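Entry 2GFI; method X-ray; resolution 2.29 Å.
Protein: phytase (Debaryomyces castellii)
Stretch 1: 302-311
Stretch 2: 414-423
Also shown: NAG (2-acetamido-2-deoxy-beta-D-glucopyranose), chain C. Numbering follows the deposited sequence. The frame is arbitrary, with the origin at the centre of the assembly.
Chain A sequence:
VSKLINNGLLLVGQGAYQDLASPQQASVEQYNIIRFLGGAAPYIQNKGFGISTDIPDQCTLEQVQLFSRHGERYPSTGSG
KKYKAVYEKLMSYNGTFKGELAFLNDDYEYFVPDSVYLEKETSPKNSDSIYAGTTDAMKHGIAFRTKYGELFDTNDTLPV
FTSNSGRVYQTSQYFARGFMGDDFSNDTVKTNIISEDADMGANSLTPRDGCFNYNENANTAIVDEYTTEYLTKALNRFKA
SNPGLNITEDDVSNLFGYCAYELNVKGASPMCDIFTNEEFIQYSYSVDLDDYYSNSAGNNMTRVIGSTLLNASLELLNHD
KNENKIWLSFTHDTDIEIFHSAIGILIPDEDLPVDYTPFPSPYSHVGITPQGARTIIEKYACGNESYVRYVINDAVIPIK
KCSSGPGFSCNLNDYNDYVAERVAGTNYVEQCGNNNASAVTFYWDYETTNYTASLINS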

ATOM      1  N   THR A 302     -21.512 -19.924  28.950  1.00 31.60           N
ATOM      2  CA  THR A 302     -20.782 -18.672  28.695  1.00 30.20           C
ATOM      3  C   THR A 302     -21.651 -17.439  28.752  1.00 30.80           C
ATOM      4  O   THR A 302     -21.171 -16.361  29.111  1.00 30.08           O
ATOM      5  N   ARG A 303     -22.927 -17.572  28.396  1.00 31.58           N
ATOM      6  CA  ARG A 303     -23.764 -16.423  28.520  1.00 32.50           C
ATOM      7  C   ARG A 303     -23.863 -15.961  29.967  1.00 32.73           C
ATOM      8  O   ARG A 303     -23.804 -14.736  30.212  1.00 32.80           O
ATOM      9  N   VAL A 304     -24.016 -16.903  30.919  1.00 31.78           N
ATOM     10  CA  VAL A 304     -24.097 -16.493  32.335  1.00 30.97           C
ATOM     11  C   VAL A 304     -22.790 -15.848  32.790  1.00 30.24           C
ATOM     12  O   VAL A 304     -22.819 -14.804  33.432  1.00 29.78           O
ATOM     13  N   ILE A 305     -21.660 -16.475  32.444  1.00 29.76           N
ATOM     14  CA  ILE A 305     -20.338 -15.931  32.771  1.00 30.73           C
ATOM     15  C   ILE A 305     -20.097 -14.578  32.089  1.00 30.65           C
ATOM     16  O   ILE A 305     -19.738 -13.623  32.751  1.00 31.49           O
ATOM     17  N   GLY A 306     -20.311 -14.497  30.773  1.00 30.75           N
ATOM     18  CA  GLY A 306     -20.135 -13.243  30.033  1.00 30.82           C
ATOM     19  C   GLY A 306     -20.967 -12.080  30.544  1.00 30.70           C
ATOM     20  O   GLY A 306     -20.548 -10.926  30.461  1.00 30.74           O
ATOM     21  N   SER A 307     -22.150 -12.397  31.071  1.00 30.82           N
ATOM     22  CA  SER A 307     -23.123 -11.404  31.529  1.00 30.97           C
ATOM     23  C   SER A 307     -22.657 -10.636  32.741  1.00 30.71           C
ATOM     24  O   SER A 307     -23.211  -9.577  33.040  1.00 31.43           O
ATOM     25  N   THR A 308     -21.659 -11.163  33.444  1.00 30.10           N
ATOM     26  CA  THR A 308     -21.139 -10.470  34.604  1.00 30.12           C
ATOM     27  C   THR A 308     -20.485  -9.180  34.180  1.00 30.46           C
ATOM     28  O   THR A 308     -20.824  -8.107  34.729  1.00 30.91           O
ATOM     29  N   LEU A 309     -19.583  -9.260  33.189  1.00 30.43           N
ATOM     30  CA  LEU A 309     -18.957  -8.049  32.632  1.00 30.49           C
ATOM     31  C   LEU A 309     -19.922  -7.228  31.815  1.00 29.42           C
ATOM     32  O   LEU A 309     -19.781  -6.034  31.767  1.00 29.63           O
ATOM     33  N   LEU A 310     -20.903  -7.855  31.167  1.00 28.91           N
ATOM     34  CA  LEU A 310     -21.895  -7.080  30.407  1.00 27.56           C
ATOM     35  C   LEU A 310     -22.726  -6.196  31.332  1.00 27.87           C
ATOM     36  O   LEU A 310     -22.917  -5.009  31.040  1.00 27.24           O
ATOM     37  N   ASN A 311     -23.180  -6.775  32.459  1.00 28.46           N
ATOM     38  CA  ASN A 311     -23.902  -6.030  33.532  1.00 28.31           C
ATOM     39  C   ASN A 311     -23.099  -4.890  34.131  1.00 27.14           C
ATOM     40  O   ASN A 311     -23.596  -3.768  34.256  1.00 27.86           O
ATOM     41  N   ASP A 414     -32.365   2.160  24.882  1.00 30.24           N
ATOM     42  CA  ASP A 414     -32.454   0.935  24.099  1.00 30.34           C
ATOM     43  C   ASP A 414     -31.355  -0.059  24.451  1.00 29.87           C
ATOM     44  O   ASP A 414     -31.593  -1.260  24.488  1.00 30.17           O
ATOM     45  N   TYR A 415     -30.154   0.445  24.723  1.00 29.65           N
ATOM     46  CA  TYR A 415     -29.042  -0.428  25.084  1.00 29.09           C
ATOM     47  C   TYR A 415     -29.333  -1.168  26.386  1.00 29.72           C
ATOM     48  O   TYR A 415     -28.952  -2.330  26.544  1.00 28.74           O
ATOM     49  N   ASN A 416     -30.022  -0.485  27.312  1.00 30.54           N
ATOM     50  CA  ASN A 416     -30.520  -1.114  28.539  1.00 30.46           C
ATOM     51  C   ASN A 416     -31.428  -2.308  28.289  1.00 30.38           C
ATOM     52  O   ASN A 416     -31.277  -3.336  28.936  1.00 30.53           O
ATOM     53  N   ASP A 417     -32.336  -2.173  27.329  1.00 30.59           N
ATOM     54  CA  ASP A 417     -33.259  -3.235  26.956  1.00 31.39           C
ATOM     55  C   ASP A 417     -32.519  -4.431  26.328  1.00 31.09           C
ATOM     56  O   ASP A 417     -32.830  -5.596  26.621  1.00 30.57           O
ATOM     57  N   TYR A 418     -31.559  -4.109  25.453  1.00 30.42           N
ATOM     58  CA  TYR A 418     -30.680  -5.082  24.821  1.00 29.87           C
ATOM     59  C   TYR A 418     -29.901  -5.872  25.881  1.00 30.30           C
ATOM     60  O   TYR A 418     -29.940  -7.116  25.907  1.00 30.08           O
ATOM     61  N   VAL A 419     -29.215  -5.162  26.771  1.00 30.70           N
ATOM     62  CA  VAL A 419     -28.489  -5.857  27.834  1.00 31.73           C
ATOM     63  C   VAL A 419     -29.437  -6.747  28.665  1.00 33.17           C
ATOM     64  O   VAL A 419     -29.158  -7.944  28.855  1.00 32.76           O
ATOM     65  N   ALA A 420     -30.568  -6.176  29.110  1.00 34.33           N
ATOM     66  CA  ALA A 420     -31.557  -6.951  29.866  1.00 35.83           C
ATOM     67  C   ALA A 420     -31.964  -8.236  29.133  1.00 36.85           C
ATOM     68  O   ALA A 420     -32.031  -9.290  29.744  1.00 36.84           O
ATOM     69  N   GLU A 421     -32.203  -8.140  27.822  1.00 38.56           N
ATOM     70  CA  GLU A 421     -32.513  -9.298  26.969  1.00 40.89           C
ATOM     71  C   GLU A 421     -31.384 -10.328  26.949  1.00 39.47           C
ATOM     72  O   GLU A 421     -31.645 -11.550  26.987  1.00 39.84           O
ATOM     73  N   ARG A 422     -30.142  -9.825  26.882  1.00 37.87           N
ATOM     74  CA  ARG A 422     -28.956 -10.666  26.837  1.00 36.18           C
ATOM     75  C   ARG A 422     -28.760 -11.391  28.147  1.00 35.49           C
ATOM     76  O   ARG A 422     -28.426 -12.562  28.166  1.00 35.16           O
ATOM     77  N   VAL A 423     -28.971 -10.694  29.256  1.00 35.47           N
ATOM     78  CA  VAL A 423     -28.673 -11.274  30.575  1.00 34.88           C
ATOM     79  C   VAL A 423     -29.879 -11.932  31.224  1.00 35.57           C
ATOM     80  O   VAL A 423     -29.754 -12.542  32.287  1.00 35.37           O
TER

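The two helices run nearly antiparallel, at 155°, with their axes 10.2 Å apart at closest approach, and the side chains that fill the gap recur every three or four residues along the first helix: Arg 303, Ser 307 and Leu 310 all direct CA-to-CB toward the second. The chi1 t, chi2 p rotamer of Leu 310 extends the branched end into a hole lined by Tyr 415, Val 419, Arg 422 and Val 423. Leu 310 CG lies 3.9 Å from Val 419 CG1, its CD2 3.7 Å from Arg 422 CB, and its CD1 3.4 Å from Tyr 415 OH. Tyr 415 leaves its backbone sideways, but chi1 t carries the ring inward. There a water joins the helices, donating to Leu 310 O at 2.9 Å and hydrogen-bonded to Tyr 415 OH at 2.7 Å.

Where CA atoms of Ser 307 and Val 423 approach to 5.6 Å, the side chains are small. Ser 307, chi1 m, turns its hydroxyl back to its own helix, OG donating to Arg 303 O at 2.5 Å, while OG also packs 3.5 Å from Val 423 CG1. Val 423 CG1 also lies 3.4 Å from Asn 311 OD1. Asn 311, also m, carries the glycan: its ND2 is bonded to NAG C1 at 1.5 Å, and the sugar's C8 reaches 3.7 Å from Ser 307 CB.

Arg 303 stretches across with chi1 and chi2 t before chi3 m bends it, allowing NH1 to donate a weak hydrogen bond to Arg 422 O at 3.3 Å. Arg 422 instead folds through three successive m torsions, bringing the guanidinium groups face to face. Arg 303 NH2 and Arg 422 NH1 are 3.4 Å apart, a close approach of like charges without a hydrogen bond; Arg 422 NE and NH2 find hydrogen-bond partners elsewhere in the structure.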

ATOM      1  CB  THR A 302     -20.049 -18.713  27.348  1.00 30.12           C
ATOM      2  OG1 THR A 302     -21.010 -18.900  26.292  1.00 28.35           O
ATOM      3  CG2 THR A 302     -19.076 -19.908  27.299  1.00 26.47           C
ATOM      4  CB  ARG A 303     -25.149 -16.603  27.974  1.00 33.64           C
ATOM      5  CG  ARG A 303     -25.803 -15.241  28.030  1.00 36.98           C
ATOM      6  CD  ARG A 303     -27.050 -15.102  27.323  1.00 42.05           C
ATOM      7  NE  ARG A 303     -27.026 -15.619  25.974  1.00 45.50           N
ATOM      8  CZ  ARG A 303     -27.898 -15.231  25.050  1.00 48.42           C
ATOM      9  NH1 ARG A 303     -28.791 -14.284  25.354  1.00 47.96           N
ATOM     10  NH2 ARG A 303     -27.869 -15.768  23.827  1.00 48.34           N
ATOM     11  CB  VAL A 304     -24.524 -17.625  33.332  1.00 30.87           C
ATOM     12  CG1 VAL A 304     -23.504 -18.744  33.392  1.00 29.28           C
ATOM     13  CG2 VAL A 304     -24.679 -17.029  34.742  1.00 31.68           C
ATOM     14  CB  ILE A 305     -19.205 -16.907  32.399  1.00 30.81           C
ATOM     15  CG1 ILE A 305     -19.339 -18.226  33.141  1.00 30.23           C
ATOM     16  CG2 ILE A 305     -17.845 -16.274  32.713  1.00 30.63           C
ATOM     17  CD1 ILE A 305     -18.528 -19.349  32.494  1.00 30.03           C
ATOM     18  CB  SER A 307     -24.469 -12.060  31.859  1.00 31.20           C
ATOM     19  OG  SER A 307     -25.066 -12.587  30.698  1.00 31.15           O
ATOM     20  CB  THR A 308     -20.189 -11.349  35.481  1.00 30.25           C
ATOM     21  OG1 THR A 308     -19.077 -11.797  34.701  1.00 30.58           O
ATOM     22  CG2 THR A 308     -20.872 -12.632  35.893  1.00 29.82           C
ATOM     23  CB  LEU A 309     -17.680  -8.348  31.818  1.00 31.59           C
ATOM     24  CG  LEU A 309     -16.467  -8.846  32.612  1.00 32.92           C
ATOM     25  CD1 LEU A 309     -15.300  -9.191  31.685  1.00 34.89           C
ATOM     26  CD2 LEU A 309     -16.040  -7.851  33.718  1.00 33.36           C
ATOM     27  CB  LEU A 310     -22.777  -7.985  29.559  1.00 27.51           C
ATOM     28  CG  LEU A 310     -23.726  -7.285  28.583  1.00 26.60           C
ATOM     29  CD1 LEU A 310     -22.914  -6.523  27.584  1.00 27.68           C
ATOM     30  CD2 LEU A 310     -24.657  -8.286  27.926  1.00 26.51           C
ATOM     31  CB  ASN A 311     -24.284  -6.977  34.672  1.00 29.31           C
ATOM     32  CG  ASN A 311     -25.541  -7.776  34.386  1.00 31.34           C
ATOM     33  OD1 ASN A 311     -26.258  -7.493  33.421  1.00 33.32           O
ATOM     34  ND2 ASN A 311     -25.823  -8.772  35.253  1.00 35.14           N
ATOM     35  CB  ASP A 414     -32.364   1.276  22.626  1.00 30.89           C
ATOM     36  CG  ASP A 414     -33.581   2.022  22.128  1.00 32.98           C
ATOM     37  OD1 ASP A 414     -34.695   1.767  22.658  1.00 35.39           O
ATOM     38  OD2 ASP A 414     -33.515   2.882  21.224  1.00 33.15           O
ATOM     39  CB  TYR A 415     -27.714   0.323  25.179  1.00 28.20           C
ATOM     40  CG  TYR A 415     -26.582  -0.661  25.465  1.00 29.44           C
ATOM     41  CD1 TYR A 415     -26.282  -1.694  24.547  1.00 27.44           C
ATOM     42  CD2 TYR A 415     -25.841  -0.595  26.659  1.00 27.87           C
ATOM     43  CE1 TYR A 415     -25.288  -2.616  24.810  1.00 28.01           C
ATOM     44  CE2 TYR A 415     -24.833  -1.510  26.921  1.00 28.43           C
ATOM     45  CZ  TYR A 415     -24.560  -2.515  25.989  1.00 28.32           C
ATOM     46  OH  TYR A 415     -23.581  -3.427  26.233  1.00 26.98           O
ATOM     47  CB  ASN A 416     -31.165  -0.072  29.453  1.00 30.45           C
ATOM     48  CG  ASN A 416     -30.161   0.558  30.388  1.00 30.43           C
ATOM     49  OD1 ASN A 416     -29.813  -0.014  31.421  1.00 31.50           O
ATOM     50  ND2 ASN A 416     -29.658   1.720  30.018  1.00 29.12           N
ATOM     51  CB  ASP A 417     -34.301  -2.716  25.947  1.00 32.48           C
ATOM     52  CG  ASP A 417     -35.250  -1.675  26.532  1.00 34.48           C
ATOM     53  OD1 ASP A 417     -35.328  -1.527  27.774  1.00 36.24           O
ATOM     54  OD2 ASP A 417     -35.968  -0.953  25.803  1.00 37.58           O
ATOM     55  CB  TYR A 418     -29.720  -4.393  23.819  1.00 29.06           C
ATOM     56  CG  TYR A 418     -28.792  -5.390  23.151  1.00 28.07           C
ATOM     57  CD1 TYR A 418     -29.268  -6.220  22.147  1.00 25.99           C
ATOM     58  CD2 TYR A 418     -27.465  -5.543  23.574  1.00 25.46           C
ATOM     59  CE1 TYR A 418     -28.459  -7.158  21.555  1.00 25.26           C
ATOM     60  CE2 TYR A 418     -26.639  -6.464  22.977  1.00 24.35           C
ATOM     61  CZ  TYR A 418     -27.158  -7.268  21.954  1.00 26.84           C
ATOM     62  OH  TYR A 418     -26.405  -8.211  21.335  1.00 26.26           O
ATOM     63  CB  VAL A 419     -27.676  -4.904  28.717  1.00 31.27           C
ATOM     64  CG1 VAL A 419     -27.021  -5.681  29.856  1.00 30.44           C
ATOM     65  CG2 VAL A 419     -26.617  -4.248  27.884  1.00 29.39           C
ATOM     66  CB  ALA A 420     -32.790  -6.093  30.217  1.00 35.84           C
ATOM     67  CB  GLU A 421     -32.769  -8.852  25.523  1.00 41.17           C
ATOM     68  CG  GLU A 421     -34.165  -8.315  25.230  1.00 44.65           C
ATOM     69  CD  GLU A 421     -34.383  -7.997  23.741  1.00 44.41           C
ATOM     70  OE1 GLU A 421     -33.446  -7.419  23.084  1.00 50.98           O
ATOM     71  OE2 GLU A 421     -35.499  -8.335  23.224  1.00 50.55           O
ATOM     72  CB  ARG A 422     -27.698  -9.844  26.500  1.00 35.90           C
ATOM     73  CG  ARG A 422     -27.628  -9.269  25.073  1.00 33.73           C
ATOM     74  CD  ARG A 422     -27.810 -10.294  23.995  1.00 30.30           C
ATOM     75  NE  ARG A 422     -26.727 -11.247  24.008  1.00 31.05           N
ATOM     76  CZ  ARG A 422     -26.698 -12.355  23.270  1.00 32.76           C
ATOM     77  NH1 ARG A 422     -27.712 -12.640  22.472  1.00 32.31           N
ATOM     78  NH2 ARG A 422     -25.661 -13.189  23.342  1.00 31.45           N
ATOM     79  CB  VAL A 423     -28.040 -10.237  31.522  1.00 34.72           C
ATOM     80  CG1 VAL A 423     -26.825  -9.567  30.849  1.00 32.78           C
ATOM     81  CG2 VAL A 423     -29.092  -9.201  32.015  1.00 33.44           C
TER
HETATM   82  C1  NAG C 800     -27.192  -9.261  35.281  1.00 37.79           C
HETATM   83  C2  NAG C 800     -27.141 -10.560  36.120  1.00 40.55           C
HETATM   84  C3  NAG C 800     -28.548 -11.087  36.479  1.00 41.82           C
HETATM   85  C4  NAG C 800     -29.416  -9.975  37.099  1.00 43.43           C
HETATM   86  C5  NAG C 800     -29.391  -8.813  36.088  1.00 41.88           C
HETATM   87  C6  NAG C 800     -30.208  -7.609  36.509  1.00 41.90           C
HETATM   88  C7  NAG C 800     -25.101 -11.953  35.832  1.00 41.16           C
HETATM   89  C8  NAG C 800     -24.648 -13.299  35.335  1.00 37.74           C
HETATM   90  N2  NAG C 800     -26.342 -11.592  35.456  1.00 39.23           N
HETATM   91  O3  NAG C 800     -28.406 -12.186  37.341  1.00 41.16           O
HETATM   92  O4  NAG C 800     -30.743 -10.380  37.491  1.00 44.69           O
HETATM   93  O5  NAG C 800     -28.058  -8.344  35.904  1.00 38.94           O
HETATM   94  O6  NAG C 800     -29.935  -6.623  35.545  1.00 43.40           O
HETATM   95  O7  NAG C 800     -24.333 -11.270  36.527  1.00 38.99           O
HETATM   96  O   HOH W   1     -22.691  -3.292  28.756  1.00 26.70           O